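Local coordinates for protein methionine gamma-lyase (Trichomonas vaginalis, PDB 1E5E) that is an enzyme of the PLP-dependent Cys/Met metabolism family, built around a seven-stranded mixed sheet and assembled from four copies of its chain, at residues F73-E78 against V203-T208; T215-G220 against P247-L252. All coordinates share one frame; numbering follows the deposited sequence.

Contact 1 of 2, residues F73-E78 against V203-T208. With PPJ (N-(hydroxy{3-hydroxy-2-methyl-5-[(phosphonooxy)methyl]pyridin-4-yl}methyl)norvaline), chain C.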
ATOM      1  N   PHE A  73      14.022  12.874 -17.475  1.00 18.66           N
ATOM      2  CA  PHE A  73      15.378  12.523 -17.911  1.00 18.00           C
ATOM      3  C   PHE A  73      15.318  11.514 -19.060  1.00 18.76           C
ATOM      4  O   PHE A  73      16.010  11.711 -20.082  1.00 17.50           O
ATOM      5  CB  PHE A  73      16.223  11.999 -16.745  1.00 18.56           C
ATOM      6  CG  PHE A  73      17.638  11.705 -17.144  1.00 18.04           C
ATOM      7  CD1 PHE A  73      17.971  10.516 -17.750  1.00 19.19           C
ATOM      8  CD2 PHE A  73      18.612  12.655 -16.913  1.00 19.78           C
ATOM      9  CE1 PHE A  73      19.274  10.297 -18.194  1.00 19.50           C
ATOM     10  CE2 PHE A  73      19.928  12.419 -17.287  1.00 21.21           C
ATOM     11  CZ  PHE A  73      20.247  11.233 -17.944  1.00 19.42           C
ATOM     12  N   LEU A  74      14.522  10.443 -18.896  1.00 15.62           N
ATOM     13  CA  LEU A  74      14.434   9.423 -19.933  1.00 15.33           C
ATOM     14  C   LEU A  74      13.882   9.933 -21.265  1.00 15.64           C
ATOM     15  O   LEU A  74      14.305   9.416 -22.304  1.00 13.32           O
ATOM     16  CB  LEU A  74      13.601   8.216 -19.453  1.00 14.05           C
ATOM     17  CG  LEU A  74      14.310   7.438 -18.297  1.00 18.55           C
ATOM     18  CD1 LEU A  74      13.339   6.433 -17.663  1.00 15.57           C
ATOM     19  CD2 LEU A  74      15.536   6.696 -18.833  1.00 15.91           C
ATOM     20  N   GLU A  75      13.005  10.938 -21.279  1.00 15.30           N
ATOM     21  CA  GLU A  75      12.465  11.498 -22.496  1.00 17.19           C
ATOM     22  C   GLU A  75      13.246  12.693 -23.039  1.00 18.29           C
ATOM     23  O   GLU A  75      12.908  13.324 -24.037  1.00 18.17           O
ATOM     24  CB  GLU A  75      10.992  11.889 -22.271  1.00 17.16           C
ATOM     25  CG  GLU A  75      10.098  10.629 -22.228  1.00 16.69           C
ATOM     26  CD  GLU A  75       9.834  10.051 -23.628  1.00 17.47           C
ATOM     27  OE1 GLU A  75      10.580  10.402 -24.572  1.00 16.65           O
ATOM     28  OE2 GLU A  75       8.936   9.209 -23.817  1.00 15.73           O
ATOM     29  N   LYS A  76      14.251  13.131 -22.320  1.00 19.45           N
ATOM     30  CA  LYS A  76      15.078  14.285 -22.556  1.00 20.76           C
ATOM     31  C   LYS A  76      14.247  15.555 -22.606  1.00 20.19           C
ATOM     32  O   LYS A  76      14.458  16.395 -23.491  1.00 20.24           O
ATOM     33  CB  LYS A  76      15.916  14.078 -23.832  1.00 24.05           C
ATOM     34  CG  LYS A  76      16.882  12.897 -23.778  1.00 25.98           C
ATOM     35  CD  LYS A  76      17.581  12.763 -25.151  1.00 32.60           C
ATOM     36  CE  LYS A  76      18.852  11.940 -24.989  1.00 35.66           C
ATOM     37  NZ  LYS A  76      19.293  11.295 -26.276  1.00 40.23           N
ATOM     38  N   THR A  77      13.297  15.720 -21.695  1.00 18.12           N
ATOM     39  CA  THR A  77      12.455  16.911 -21.684  1.00 18.07           C
ATOM     40  C   THR A  77      12.832  17.754 -20.471  1.00 18.79           C
ATOM     41  O   THR A  77      13.397  17.154 -19.543  1.00 18.08           O
ATOM     42  CB  THR A  77      10.967  16.564 -21.643  1.00 18.15           C
ATOM     43  OG1 THR A  77      10.709  15.763 -20.491  1.00 18.67           O
ATOM     44  CG2 THR A  77      10.549  15.832 -22.928  1.00 20.10           C
ATOM     45  N   GLU A  78      12.520  19.037 -20.416  1.00 17.89           N
ATOM     46  CA  GLU A  78      12.885  19.762 -19.190  1.00 20.20           C
ATOM     47  C   GLU A  78      12.066  19.269 -17.986  1.00 20.56           C
ATOM     48  O   GLU A  78      12.509  19.402 -16.848  1.00 21.37           O
ATOM     49  CB  GLU A  78      12.549  21.263 -19.353  1.00 20.24           C
ATOM     50  CG  GLU A  78      13.419  21.836 -20.490  1.00 23.06           C
ATOM     51  CD  GLU A  78      13.154  23.306 -20.768  1.00 23.83           C
ATOM     52  OE1 GLU A  78      12.132  23.896 -20.383  1.00 22.44           O
ATOM     53  OE2 GLU A  78      14.027  23.905 -21.438  1.00 25.87           O
ATOM     54  N   VAL A 203       5.228  15.266 -25.128  1.00 18.59           N
ATOM     55  CA  VAL A 203       5.129  13.814 -25.227  1.00 17.34           C
ATOM     56  C   VAL A 203       4.243  13.331 -24.093  1.00 16.61           C
ATOM     57  O   VAL A 203       4.445  13.703 -22.922  1.00 15.00           O
ATOM     58  CB  VAL A 203       6.516  13.121 -25.122  1.00 18.34           C
ATOM     59  CG1 VAL A 203       6.371  11.588 -25.143  1.00 16.18           C
ATOM     60  CG2 VAL A 203       7.460  13.594 -26.233  1.00 15.16           C
ATOM     61  N   VAL A 204       3.193  12.565 -24.411  1.00 16.78           N
ATOM     62  CA  VAL A 204       2.338  12.036 -23.342  1.00 15.04           C
ATOM     63  C   VAL A 204       2.451  10.511 -23.326  1.00 17.20           C
ATOM     64  O   VAL A 204       2.891   9.904 -24.321  1.00 15.78           O
ATOM     65  CB  VAL A 204       0.882  12.456 -23.541  1.00 17.50           C
ATOM     66  CG1 VAL A 204       0.736  13.984 -23.475  1.00 15.74           C
ATOM     67  CG2 VAL A 204       0.331  12.003 -24.911  1.00 16.21           C
ATOM     68  N   HIS A 205       2.075   9.900 -22.198  1.00 14.12           N
ATOM     69  CA  HIS A 205       2.036   8.479 -22.013  1.00 14.57           C
ATOM     70  C   HIS A 205       0.881   8.055 -21.081  1.00 14.90           C
ATOM     71  O   HIS A 205       0.589   8.718 -20.095  1.00 14.22           O
ATOM     72  CB  HIS A 205       3.234   7.886 -21.243  1.00 15.18           C
ATOM     73  CG  HIS A 205       4.569   8.000 -21.912  1.00 16.63           C
ATOM     74  ND1 HIS A 205       5.064   7.005 -22.733  1.00 16.74           N
ATOM     75  CD2 HIS A 205       5.499   8.971 -21.890  1.00 15.28           C
ATOM     76  CE1 HIS A 205       6.251   7.372 -23.174  1.00 17.53           C
ATOM     77  NE2 HIS A 205       6.533   8.574 -22.688  1.00 16.19           N
ATOM     78  N   SER A 206       0.388   6.872 -21.369  1.00 14.93           N
ATOM     79  CA  SER A 206      -0.450   6.124 -20.465  1.00 13.75           C
ATOM     80  C   SER A 206       0.642   5.302 -19.744  1.00 15.29           C
ATOM     81  O   SER A 206       1.162   4.314 -20.267  1.00 14.96           O
ATOM     82  CB  SER A 206      -1.415   5.156 -21.114  1.00 13.83           C
ATOM     83  OG  SER A 206      -1.983   4.287 -20.114  1.00 14.16           O
ATOM     84  N   ALA A 207       1.001   5.730 -18.524  1.00 15.34           N
ATOM     85  CA  ALA A 207       2.026   5.034 -17.750  1.00 14.19           C
ATOM     86  C   ALA A 207       1.455   3.716 -17.225  1.00 15.81           C
ATOM     87  O   ALA A 207       2.181   2.753 -16.932  1.00 13.60           O
ATOM     88  CB  ALA A 207       2.541   5.910 -16.600  1.00 13.66           C
ATOM     89  N   THR A 208       0.147   3.498 -17.415  1.00 14.54           N
ATOM     90  CA  THR A 208      -0.542   2.273 -17.154  1.00 14.58           C
ATOM     91  C   THR A 208       0.036   1.103 -17.955  1.00 16.93           C
ATOM     92  O   THR A 208      -0.167  -0.078 -17.600  1.00 17.11           O
ATOM     93  CB  THR A 208      -2.017   2.392 -17.605  1.00 15.66           C
ATOM     94  OG1 THR A 208      -2.540   3.619 -17.084  1.00 15.26           O
ATOM     95  CG2 THR A 208      -2.861   1.175 -17.235  1.00 12.07           C
TER
HETATM   96  N1  PPJ C 405      -2.902   6.514 -24.907  1.00 20.73           N
HETATM   97  C2  PPJ C 405      -2.739   5.293 -25.459  1.00 20.37           C
HETATM   98  C6  PPJ C 405      -3.845   6.726 -23.946  1.00 21.63           C
HETATM   99  C2A PPJ C 405      -2.140   5.038 -26.704  1.00 18.06           C
HETATM  100  C3  PPJ C 405      -3.461   4.244 -24.855  1.00 20.07           C
HETATM  101  O3  PPJ C 405      -3.398   3.103 -25.488  1.00 18.32           O
HETATM  102  C4  PPJ C 405      -4.273   4.420 -23.730  1.00 20.86           C
HETATM  103  C4A PPJ C 405      -4.965   3.286 -23.209  1.00 22.62           C
HETATM  104  C5  PPJ C 405      -4.544   5.710 -23.275  1.00 21.06           C
HETATM  105  N   PPJ C 405      -5.288   2.206 -23.944  1.00 21.88           N
HETATM  106  C5A PPJ C 405      -5.212   6.012 -22.044  1.00 19.42           C
HETATM  107  OP4 PPJ C 405      -4.424   5.740 -21.056  1.00 19.64           O
HETATM  108  P   PPJ C 405      -5.211   5.345 -19.728  1.00 17.93           P
HETATM  109  OP1 PPJ C 405      -4.072   5.158 -18.628  1.00 18.71           O
HETATM  110  OP2 PPJ C 405      -6.006   4.028 -19.980  1.00 18.37           O
HETATM  111  OP3 PPJ C 405      -6.215   6.492 -19.272  1.00 18.41           O
HETATM  112  CA  PPJ C 405      -5.865   1.073 -23.452  1.00 22.87           C
HETATM  113  CB  PPJ C 405      -7.000   1.121 -22.518  1.00 22.76           C
HETATM  114  C   PPJ C 405      -6.045   0.055 -24.436  1.00 21.53           C
HETATM  115  CG  PPJ C 405      -8.346   1.603 -22.922  1.00 24.27           C
HETATM  116  CD  PPJ C 405      -9.207   0.452 -23.144  1.00 23.92           C
HETATM  117  O   PPJ C 405      -5.724   0.336 -25.648  1.00 21.82           O
HETATM  118  OXT PPJ C 405      -6.054  -1.210 -24.111  1.00 23.08           O
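E75 and H205 carry the polar part of this contact. H205 NE2 gives its hydrogen to E75 OE2 over 2.7 Å, with an N-H...O angle of 147°. The oxygen lies almost in the imidazole plane, at the ring edge. The nitrogen meets OE2 on its anti side, a little out of the carboxylate plane. The two flat groups are turned 41° apart. E75 is bent at its second torsion (chi2 -77°), and this fold in the chain brings the carboxylate to the strand. N185 also bonds OE2 and N194 bonds OE1, so the carboxylate is gripped at both oxygens although it is buried.

The other contact is plain van der Waals packing: the V203 CG1 methyl lies 3.7 Å from E75 OE2. V203 and H205 are two residues apart on the strand, and both side chains start out toward the helix end.

K76 closes the helix in a Schellman motif, with positive phi and two bonds back into the last turn, one of them K76 N to F73 O at 3.2 Å.

The ligand is held by hydroxyls further along the second segment. S206 OG and T208 OG1 each donate to PPJ OP1, both at 2.7 Å. G86 N, M87 N and, from the second subunit, Y56 and R58 also bond the ligand.

The site combines a His-carboxylate hydrogen bond, between the end of helix 62-75 and strand 202-206 of the large sheet, with a ligand pocket at the strand's end. Such a pocket beside the large sheet is characteristic of fold type I PLP-dependent enzymes.

Contact 2 of 2, residues T215-G220 against P247-L252; sequences TDVVAG and PHDAWL
The carboxylate of D249 has V217 over one face. V217 CG2 stands almost straight above D249 CG at 4.1 Å. V217 CG1 lies on the same side, displaced outward past the edge between CB and OD2, and is 3.9 Å from D249 CB. At the carboxylate edge, OD1 receives H248 ND1 at 3.1 Å, with an N-H...O angle of 152°. OD1 uses its anti lone pair, and it sits at the edge of the H248 ring, close to the ring plane. The H248 ring stacks with H248 of the second subunit. S246 of that subunit also bonds D249 OD1. This oxygen therefore joins the helix to the subunit interface.

OD2 works through water. Water 1 lies 2.6 Å from D249 OD2 and accepts a hydrogen from V218 N at 2.7 Å. This bridge links the buried carboxylate to the backbone of 215-220.

The apolar part centres on V217. Its CG1 is trans to the backbone N (chi1 167°), which sets CG1 against D249 alone and lets CG2 touch both D249 and L252. CG2 meets L252 CD1 at 3.8 Å. The V217 and D249 side chains run antiparallel alongside each other.

The segment 215-220 is the end of the loop that leads from strand 202-206 into strand 220-224. V217 and A219 also pack on I253, in the next part of helix 247-257. A250, which points away from the loop, packs on helix 62-75. L252 meets L252 of the third subunit, so helix 247-257 lies between this loop, helix 62-75 and the neighbouring subunits.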
ATOM      1  N   THR A 215       0.658  -3.992 -14.823  1.00 15.98           N
ATOM      2  CA  THR A 215      -0.784  -4.156 -14.948  1.00 15.89           C
ATOM      3  C   THR A 215      -1.561  -3.876 -13.697  1.00 15.31           C
ATOM      4  O   THR A 215      -2.647  -4.420 -13.459  1.00 14.13           O
ATOM      5  CB  THR A 215      -1.051  -5.640 -15.387  1.00 15.70           C
ATOM      6  OG1 THR A 215      -0.037  -5.958 -16.355  1.00 16.19           O
ATOM      7  CG2 THR A 215      -2.412  -5.753 -16.045  1.00 14.59           C
ATOM      8  N   ASP A 216      -1.032  -3.033 -12.817  1.00 15.96           N
ATOM      9  CA  ASP A 216      -1.706  -2.818 -11.542  1.00 16.97           C
ATOM     10  C   ASP A 216      -1.876  -1.356 -11.210  1.00 18.27           C
ATOM     11  O   ASP A 216      -2.351  -1.029 -10.091  1.00 20.01           O
ATOM     12  CB  ASP A 216      -0.955  -3.567 -10.423  1.00 15.77           C
ATOM     13  CG  ASP A 216       0.512  -3.205 -10.333  1.00 16.60           C
ATOM     14  OD1 ASP A 216       0.973  -2.266 -11.059  1.00 16.53           O
ATOM     15  OD2 ASP A 216       1.228  -3.893  -9.567  1.00 15.58           O
ATOM     16  N   VAL A 217      -1.486  -0.457 -12.115  1.00 16.55           N
ATOM     17  CA  VAL A 217      -1.612   0.965 -11.860  1.00 13.56           C
ATOM     18  C   VAL A 217      -2.209   1.682 -13.065  1.00 14.55           C
ATOM     19  O   VAL A 217      -1.747   1.430 -14.177  1.00 14.33           O
ATOM     20  CB  VAL A 217      -0.258   1.625 -11.528  1.00 14.09           C
ATOM     21  CG1 VAL A 217      -0.327   3.168 -11.573  1.00 13.56           C
ATOM     22  CG2 VAL A 217       0.150   1.226 -10.111  1.00 14.36           C
ATOM     23  N   VAL A 218      -3.112   2.620 -12.838  1.00 13.93           N
ATOM     24  CA  VAL A 218      -3.623   3.453 -13.930  1.00 15.32           C
ATOM     25  C   VAL A 218      -3.000   4.830 -13.701  1.00 15.43           C
ATOM     26  O   VAL A 218      -3.179   5.347 -12.609  1.00 14.71           O
ATOM     27  CB  VAL A 218      -5.155   3.581 -14.010  1.00 15.73           C
ATOM     28  CG1 VAL A 218      -5.532   4.575 -15.111  1.00 15.62           C
ATOM     29  CG2 VAL A 218      -5.706   2.188 -14.329  1.00 13.18           C
ATOM     30  N   ALA A 219      -2.270   5.356 -14.673  1.00 14.37           N
ATOM     31  CA  ALA A 219      -1.600   6.620 -14.512  1.00 15.35           C
ATOM     32  C   ALA A 219      -1.130   7.133 -15.864  1.00 16.11           C
ATOM     33  O   ALA A 219      -1.078   6.394 -16.850  1.00 16.37           O
ATOM     34  CB  ALA A 219      -0.347   6.389 -13.642  1.00 14.56           C
ATOM     35  N   GLY A 220      -0.883   8.435 -15.902  1.00 15.94           N
ATOM     36  CA  GLY A 220      -0.438   9.112 -17.125  1.00 14.88           C
ATOM     37  C   GLY A 220       0.790   9.990 -16.847  1.00 15.98           C
ATOM     38  O   GLY A 220       1.126  10.318 -15.704  1.00 13.38           O
ATOM     39  N   PRO A 247       0.279   9.085  -4.543  1.00 15.45           N
ATOM     40  CA  PRO A 247       1.679   8.899  -4.238  1.00 14.12           C
ATOM     41  C   PRO A 247       2.051   7.430  -4.130  1.00 14.65           C
ATOM     42  O   PRO A 247       3.130   7.005  -4.554  1.00 13.20           O
ATOM     43  CB  PRO A 247       1.896   9.636  -2.896  1.00 12.82           C
ATOM     44  CG  PRO A 247       0.804  10.674  -2.943  1.00 14.74           C
ATOM     45  CD  PRO A 247      -0.404   9.943  -3.525  1.00 13.49           C
ATOM     46  N   HIS A 248       1.135   6.595  -3.659  1.00 15.64           N
ATOM     47  CA  HIS A 248       1.368   5.161  -3.569  1.00 16.63           C
ATOM     48  C   HIS A 248       1.502   4.589  -4.975  1.00 15.62           C
ATOM     49  O   HIS A 248       2.390   3.806  -5.222  1.00 15.51           O
ATOM     50  CB  HIS A 248       0.216   4.529  -2.789  1.00 19.39           C
ATOM     51  CG  HIS A 248       0.098   3.048  -3.007  1.00 20.94           C
ATOM     52  ND1 HIS A 248      -0.635   2.569  -4.099  1.00 24.15           N
ATOM     53  CD2 HIS A 248       0.617   1.983  -2.382  1.00 21.54           C
ATOM     54  CE1 HIS A 248      -0.576   1.254  -4.094  1.00 23.58           C
ATOM     55  NE2 HIS A 248       0.176   0.877  -3.055  1.00 21.21           N
ATOM     56  N   ASP A 249       0.720   5.010  -5.937  1.00 14.43           N
ATOM     57  CA  ASP A 249       0.776   4.542  -7.312  1.00 14.37           C
ATOM     58  C   ASP A 249       2.011   5.098  -8.002  1.00 13.60           C
ATOM     59  O   ASP A 249       2.700   4.352  -8.702  1.00 13.59           O
ATOM     60  CB  ASP A 249      -0.471   4.929  -8.098  1.00 15.51           C
ATOM     61  CG  ASP A 249      -1.707   4.127  -7.811  1.00 19.26           C
ATOM     62  OD1 ASP A 249      -1.837   3.502  -6.752  1.00 21.52           O
ATOM     63  OD2 ASP A 249      -2.699   4.273  -8.571  1.00 21.90           O
ATOM     64  N   ALA A 250       2.345   6.369  -7.747  1.00 12.96           N
ATOM     65  CA  ALA A 250       3.574   6.894  -8.335  1.00 12.69           C
ATOM     66  C   ALA A 250       4.766   6.056  -7.870  1.00 14.10           C
ATOM     67  O   ALA A 250       5.679   5.766  -8.661  1.00 13.29           O
ATOM     68  CB  ALA A 250       3.861   8.329  -7.947  1.00 11.81           C
ATOM     69  N   TRP A 251       4.797   5.746  -6.557  1.00 13.30           N
ATOM     70  CA  TRP A 251       5.894   4.918  -6.051  1.00 12.74           C
ATOM     71  C   TRP A 251       5.941   3.559  -6.733  1.00 11.26           C
ATOM     72  O   TRP A 251       7.043   3.076  -7.016  1.00 10.89           O
ATOM     73  CB  TRP A 251       5.677   4.722  -4.528  1.00 13.01           C
ATOM     74  CG  TRP A 251       6.738   3.962  -3.788  1.00 15.37           C
ATOM     75  CD1 TRP A 251       7.810   4.524  -3.150  1.00 14.93           C
ATOM     76  CD2 TRP A 251       6.791   2.560  -3.497  1.00 13.83           C
ATOM     77  NE1 TRP A 251       8.513   3.528  -2.493  1.00 14.91           N
ATOM     78  CE2 TRP A 251       7.891   2.331  -2.668  1.00 14.20           C
ATOM     79  CE3 TRP A 251       5.962   1.487  -3.821  1.00 14.88           C
ATOM     80  CZ2 TRP A 251       8.263   1.064  -2.223  1.00 13.92           C
ATOM     81  CZ3 TRP A 251       6.276   0.208  -3.366  1.00 14.98           C
ATOM     82  CH2 TRP A 251       7.425   0.021  -2.579  1.00 14.93           C
ATOM     83  N   LEU A 252       4.796   2.922  -7.002  1.00 10.03           N
ATOM     84  CA  LEU A 252       4.726   1.657  -7.706  1.00 12.60           C
ATOM     85  C   LEU A 252       5.225   1.767  -9.149  1.00 12.53           C
ATOM     86  O   LEU A 252       5.888   0.853  -9.694  1.00 14.71           O
ATOM     87  CB  LEU A 252       3.300   1.074  -7.684  1.00 12.89           C
ATOM     88  CG  LEU A 252       2.740   0.436  -6.427  1.00 11.74           C
ATOM     89  CD1 LEU A 252       1.271  -0.016  -6.660  1.00 11.53           C
ATOM     90  CD2 LEU A 252       3.530  -0.825  -6.009  1.00 11.32           C
TER
HETATM   91  O   HOH W   1      -4.177   3.069 -10.368  1.00 16.58           O

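The centres of contacts 1 and 2 are about 15 Å apart. They come in series along the chain: contact 1 closes at T208 before contact 2 opens at T215. Contact 1 joins the end of helix 62-75 to strand 202-206; contact 2 joins the loop leading into strand 220-224 to helix 247-257. The two touch: T208 OG1 and A219 N are 3.0 Å apart, a probable hydrogen bond. Helix 62-75 ends in contact 1 and packs on A250 of contact 2. Both contacts contribute residues to the PPJ pocket. Both border the second subunit, contact 1 through T208 and contact 2 more widely; contact 2 also meets the third and fourth, so the pocket lies close to the interface.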